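Local coordinates for protein CbbY (Rhodobacter sphaeroides, PDB 4UAS) that dephosphorylates xylulose-1,5-bisphosphate, a potent Rubisco inhibitor, to xylulose 5-phosphate with high selectivity, as a magnesium-dependent phosphatase of the HAD-like superfamily, at residues A14-E17 with E18-R22; E40-R43 with E44-T48. All coordinates share one frame; numbering follows the deposited sequence.

Contact 1: A14-E17 with E18-R22; sequences AETE and ELHRR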
loop_
_atom_site.group_PDB
_atom_site.type_symbol
_atom_site.label_atom_id
_atom_site.label_comp_id
_atom_site.label_asym_id
_atom_site.label_seq_id
_atom_site.Cartn_x
_atom_site.Cartn_y
_atom_site.Cartn_z
ATOM N N ALA A 14 6.658 3.974 -0.610
ATOM C CA ALA A 14 6.849 5.280 -0.047
ATOM C C ALA A 14 6.169 5.306 1.288
ATOM O O ALA A 14 5.191 4.609 1.493
ATOM C CB ALA A 14 6.341 6.366 -0.968
ATOM N N GLU A 15 6.629 6.174 2.183
ATOM C CA GLU A 15 5.940 6.471 3.445
ATOM C C GLU A 15 4.812 7.465 3.129
ATOM O O GLU A 15 5.037 8.675 2.967
ATOM C CB GLU A 15 6.895 7.076 4.451
ATOM C CG GLU A 15 7.671 6.067 5.236
ATOM C CD GLU A 15 6.750 5.343 6.403
ATOM O OE1 GLU A 15 7.392 4.720 7.243
ATOM O OE2 GLU A 15 5.445 5.518 6.676
ATOM N N THR A 16 3.594 6.952 3.035
ATOM C CA THR A 16 2.417 7.728 2.630
ATOM C C THR A 16 1.442 7.962 3.735
ATOM O O THR A 16 0.527 8.786 3.590
ATOM C CB THR A 16 1.633 6.960 1.539
ATOM O OG1 THR A 16 1.323 5.691 2.081
ATOM C CG2 THR A 16 2.445 6.810 0.247
ATOM N N GLU A 17 1.476 7.194 4.853
ATOM C CA GLU A 17 0.340 7.206 5.778
ATOM C C GLU A 17 0.188 8.491 6.494
ATOM O O GLU A 17 -0.985 8.861 6.788
ATOM C CB GLU A 17 0.331 6.053 6.730
ATOM C CG GLU A 17 -0.057 4.747 6.016
ATOM C CD GLU A 17 -1.472 4.633 5.503
ATOM O OE1 GLU A 17 -2.340 5.535 5.619
ATOM O OE2 GLU A 17 -1.769 3.591 4.875
ATOM N N GLU A 18 1.232 9.269 6.810
ATOM C CA GLU A 18 0.984 10.557 7.423
ATOM C C GLU A 18 0.299 11.469 6.444
ATOM O O GLU A 18 -0.490 12.328 6.848
ATOM C CB GLU A 18 2.279 11.151 7.948
ATOM C CG GLU A 18 2.668 10.732 9.304
ATOM C CD GLU A 18 1.656 11.196 10.353
ATOM O OE1 GLU A 18 0.670 10.538 10.466
ATOM O OE2 GLU A 18 1.931 12.180 11.155
ATOM N N LEU A 19 0.593 11.369 5.142
ATOM C CA LEU A 19 -0.109 12.157 4.168
ATOM C C LEU A 19 -1.571 11.730 4.057
ATOM O O LEU A 19 -2.457 12.590 3.886
ATOM C CB LEU A 19 0.622 12.109 2.799
ATOM C CG LEU A 19 0.254 13.268 1.844
ATOM C CD1 LEU A 19 0.878 14.570 2.352
ATOM C CD2 LEU A 19 0.805 12.969 0.456
ATOM N N HIS A 20 -1.851 10.437 4.066
ATOM C CA HIS A 20 -3.217 9.985 4.141
ATOM C C HIS A 20 -3.920 10.556 5.352
ATOM O O HIS A 20 -5.059 11.010 5.250
ATOM C CB HIS A 20 -3.296 8.451 4.199
ATOM C CG HIS A 20 -3.066 7.766 2.889
ATOM N ND1 HIS A 20 -3.952 7.858 1.857
ATOM C CD2 HIS A 20 -2.038 6.974 2.480
ATOM C CE1 HIS A 20 -3.461 7.155 0.844
ATOM N NE2 HIS A 20 -2.322 6.606 1.193
ATOM N N ARG A 21 -3.296 10.523 6.534
ATOM C CA ARG A 21 -3.904 11.052 7.756
ATOM C C ARG A 21 -4.237 12.512 7.611
ATOM O O ARG A 21 -5.358 12.952 7.961
ATOM C CB ARG A 21 -3.016 10.784 8.958
ATOM C CG ARG A 21 -3.697 11.143 10.301
ATOM C CD ARG A 21 -2.817 10.800 11.500
ATOM N NE ARG A 21 -1.645 11.634 11.653
ATOM C CZ ARG A 21 -1.575 12.741 12.388
ATOM N NH1 ARG A 21 -2.615 13.198 13.040
ATOM N NH2 ARG A 21 -0.425 13.383 12.470
ATOM N N ARG A 22 -3.340 13.293 7.028
ATOM C CA ARG A 22 -3.580 14.700 6.759
ATOM C C ARG A 22 -4.783 14.833 5.831
ATOM O O ARG A 22 -5.644 15.695 6.037
ATOM C CB ARG A 22 -2.334 15.363 6.161
ATOM C CG ARG A 22 -2.516 16.811 5.721
ATOM C CD ARG A 22 -1.212 17.436 5.222
ATOM N NE ARG A 22 -1.526 18.785 4.753
ATOM C CZ ARG A 22 -0.661 19.516 4.041
ATOM N NH1 ARG A 22 0.499 19.045 3.755
ATOM N NH2 ARG A 22 -1.019 20.680 3.583
HETATM O O HOH W 1 3.459 10.305 4.571
HETATM O O HOH W 2 4.065 8.288 6.789
#
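His20 lies alongside Thr16 and crosses Glu17 obliquely in the first turn of helix 17-31. Its CB lies 3.4 Å from Glu17 OE1. With CG opposite the carbonyl carbon and beside the backbone N (chi1 -76°), the ring leans toward the helix start, where CD2 comes within 3.3 Å of Thr16 O and 3.6 Å of Thr16 OG1. The Glu17 carboxylate is turned 40° from this ring. At the tip, NE2 and Thr16 OG1 both hydrogen-bond to OD1 of Asp10, a ligand residue of the magnesium ion, while ND1 bonds to the substrate-binding Lys78 NZ; Glu17 OE1 hydrogen-bonds to Tyr42 OH. The backbone closes the turn: His20 N donates to Thr16 O over 2.9 Å, and Arg21 N to Glu17 O. Two waters serve earlier amides, one linking Leu19 N to Glu15 O, the other Glu18 N to Glu15 OE2. One turn apart, Glu18 and Arg21 form a salt bridge, Arg21 gripping side-on and in its own plane, NE to OE1 at 2.8 Å and NH2 to OE2 at 3.0 Å. OE1 also hydrogen-bonds to Tyr198 OH, and OE2 forms a salt bridge with Arg39. Replacing Glu18 by an alanine is likely to leave Arg21 and Arg39 without this shared counter-charge and Tyr198 OH without this partner. The loop at 14-16 follows strand 4-7 and runs into helix 17-31, with Leu19 packed on helix 71-87 and Arg21 on helix 39-45.

Contact 2: E40-R43 with E44-T48; sequences EEYR and ELLTT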
loop_
_atom_site.group_PDB
_atom_site.type_symbol
_atom_site.label_atom_id
_atom_site.label_comp_id
_atom_site.label_asym_id
_atom_site.label_seq_id
_atom_site.Cartn_x
_atom_site.Cartn_y
_atom_site.Cartn_z
ATOM N N GLU A 40 -2.093 8.403 17.492
ATOM C CA GLU A 40 -2.423 7.265 18.324
ATOM C C GLU A 40 -3.664 6.546 17.771
ATOM O O GLU A 40 -3.692 5.306 17.649
ATOM C CB GLU A 40 -2.655 7.739 19.776
ATOM C CG GLU A 40 -3.115 6.645 20.695
ATOM C CD GLU A 40 -3.166 7.041 22.172
ATOM O OE1 GLU A 40 -2.636 8.044 22.586
ATOM O OE2 GLU A 40 -3.586 6.220 22.976
ATOM N N GLU A 41 -4.708 7.320 17.453
ATOM C CA GLU A 41 -5.923 6.683 16.933
ATOM C C GLU A 41 -5.657 6.138 15.514
ATOM O O GLU A 41 -6.152 5.062 15.156
ATOM C CB GLU A 41 -7.082 7.639 16.970
ATOM C CG GLU A 41 -8.345 7.088 16.356
ATOM C CD GLU A 41 -9.589 7.798 16.755
ATOM O OE1 GLU A 41 -9.507 8.954 17.135
ATOM O OE2 GLU A 41 -10.648 7.206 16.718
ATOM N N TYR A 42 -4.910 6.858 14.695
ATOM C CA TYR A 42 -4.678 6.381 13.343
ATOM C C TYR A 42 -3.905 5.085 13.328
ATOM O O TYR A 42 -4.180 4.172 12.496
ATOM C CB TYR A 42 -3.980 7.507 12.519
ATOM C CG TYR A 42 -4.094 7.265 11.031
ATOM C CD1 TYR A 42 -5.351 7.241 10.407
ATOM C CD2 TYR A 42 -2.985 7.039 10.226
ATOM C CE1 TYR A 42 -5.505 7.071 9.037
ATOM C CE2 TYR A 42 -3.103 6.861 8.876
ATOM C CZ TYR A 42 -4.334 6.877 8.266
ATOM O OH TYR A 42 -4.494 6.628 6.925
ATOM N N ARG A 43 -2.959 4.891 14.216
ATOM C CA ARG A 43 -2.224 3.604 14.288
ATOM C C ARG A 43 -3.137 2.438 14.506
ATOM O O ARG A 43 -2.936 1.392 13.915
ATOM C CB ARG A 43 -1.175 3.704 15.391
ATOM C CG ARG A 43 -0.263 2.455 15.463
ATOM C CD ARG A 43 0.762 2.555 16.578
ATOM N NE ARG A 43 1.705 3.626 16.282
ATOM C CZ ARG A 43 2.835 3.561 15.614
ATOM N NH1 ARG A 43 3.333 2.375 15.155
ATOM N NH2 ARG A 43 3.435 4.653 15.292
ATOM N N GLU A 44 -4.213 2.635 15.303
ATOM C CA GLU A 44 -5.230 1.571 15.499
ATOM C C GLU A 44 -6.091 1.389 14.264
ATOM O O GLU A 44 -6.294 0.254 13.790
ATOM C CB GLU A 44 -6.070 1.892 16.710
ATOM C CG GLU A 44 -5.309 1.979 18.038
ATOM C CD GLU A 44 -4.475 0.738 18.320
ATOM O OE1 GLU A 44 -5.047 -0.408 18.238
ATOM O OE2 GLU A 44 -3.217 0.907 18.602
ATOM N N LEU A 45 -6.573 2.484 13.722
ATOM C CA LEU A 45 -7.420 2.404 12.543
ATOM C C LEU A 45 -6.742 1.797 11.321
ATOM O O LEU A 45 -7.436 1.246 10.433
ATOM C CB LEU A 45 -7.961 3.802 12.218
ATOM C CG LEU A 45 -8.975 4.425 13.152
ATOM C CD1 LEU A 45 -9.263 5.870 12.765
ATOM C CD2 LEU A 45 -10.243 3.570 13.190
ATOM N N LEU A 46 -5.424 1.895 11.248
ATOM C CA LEU A 46 -4.654 1.333 10.165
ATOM C C LEU A 46 -4.720 -0.164 10.097
ATOM O O LEU A 46 -4.376 -0.727 9.038
ATOM C CB LEU A 46 -3.192 1.810 10.226
ATOM C CG LEU A 46 -2.897 3.197 9.622
ATOM C CD1 LEU A 46 -1.500 3.614 9.974
ATOM C CD2 LEU A 46 -3.069 3.165 8.129
ATOM N N THR A 47 -5.154 -0.862 11.122
ATOM C CA THR A 47 -5.303 -2.317 11.072
ATOM C C THR A 47 -6.478 -2.730 10.196
ATOM O O THR A 47 -6.568 -3.900 9.821
ATOM C CB THR A 47 -5.378 -3.009 12.443
ATOM O OG1 THR A 47 -6.625 -2.642 13.077
ATOM C CG2 THR A 47 -4.192 -2.603 13.312
ATOM N N THR A 48 -7.374 -1.784 9.876
ATOM C CA THR A 48 -8.420 -1.962 8.837
ATOM C C THR A 48 -7.943 -1.317 7.551
ATOM O O THR A 48 -7.717 -0.112 7.499
ATOM C CB THR A 48 -9.732 -1.328 9.289
ATOM O OG1 THR A 48 -10.134 -1.929 10.526
ATOM C CG2 THR A 48 -10.773 -1.433 8.248
HETATM O O HOH W 3 -2.098 3.524 18.935
#
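Leu46 packs over one face of the Tyr42 ring. The geometry is that of a CH-pi interaction: Leu46 CG stands 4.1 Å from the ring centroid, 25° off the normal and displaced toward the rim. The methyls follow one side of the ring: Leu46 CD1 lies 3.7 Å from Tyr42 CD2, and Leu46 CD2 reaches past Tyr42 CE2 toward CZ and OH; the hydroxyl itself hydrogen-bonds to Glu17. Tyr42 CG is placed opposite its backbone N and beside its carbonyl carbon (chi1 -162°), which sets the ring on the side where Leu46 arrives. A lesser apolar touch joins Glu41 CG to Leu45 CD1 at 3.9 Å. Backbone bonds hold this spacing: Leu45 N donates to Glu41 O (3.0 Å, 170°), and Leu46 N to Tyr42 O at 2.9 Å; Glu44 N adds a weak bond to Glu41 O. A water adds a polar link, donating to Glu40 O at 2.7 Å and to Glu44 OE2 at 2.9 Å, so the bent Glu44 chain is tied back one turn. Beyond it Thr47 N bonds to Glu44 O, and a type I turn runs from Leu45 to Thr48. The carbonyls of Leu45 and Thr48 both accept bonds from Arg54, a substrate-binding residue. Helix followed by tight turn is thus consistent with lining the substrate pocket, within a helical cap inserted after the strand that leads to the nucleophile Asp8, as in other HAD phosphatases of this type.

Contact 1 and contact 2 sit on successive helices, 17-31 and 39-45, with centres 12 Å apart, and they meet directly. Glu17 OE1 lies 2.7 Å from Tyr42 OH, a probable hydrogen bond, while Glu17 CD packs 3.4 Å from Leu46 CD2. Further along helix 17-31, His20 CB comes within 3.5 Å of Tyr42 OH, and Arg21 CD within 3.6 Å of Tyr42 CB. The leucine on the tyrosine face therefore also flanks the substrate-binding Glu17. Contact 1 borders the active site, the side chain of Glu17 being about 5 Å from the bound phosphate; contact 2 lies near it, with the side chain of Leu46 about 8 Å from the magnesium ion.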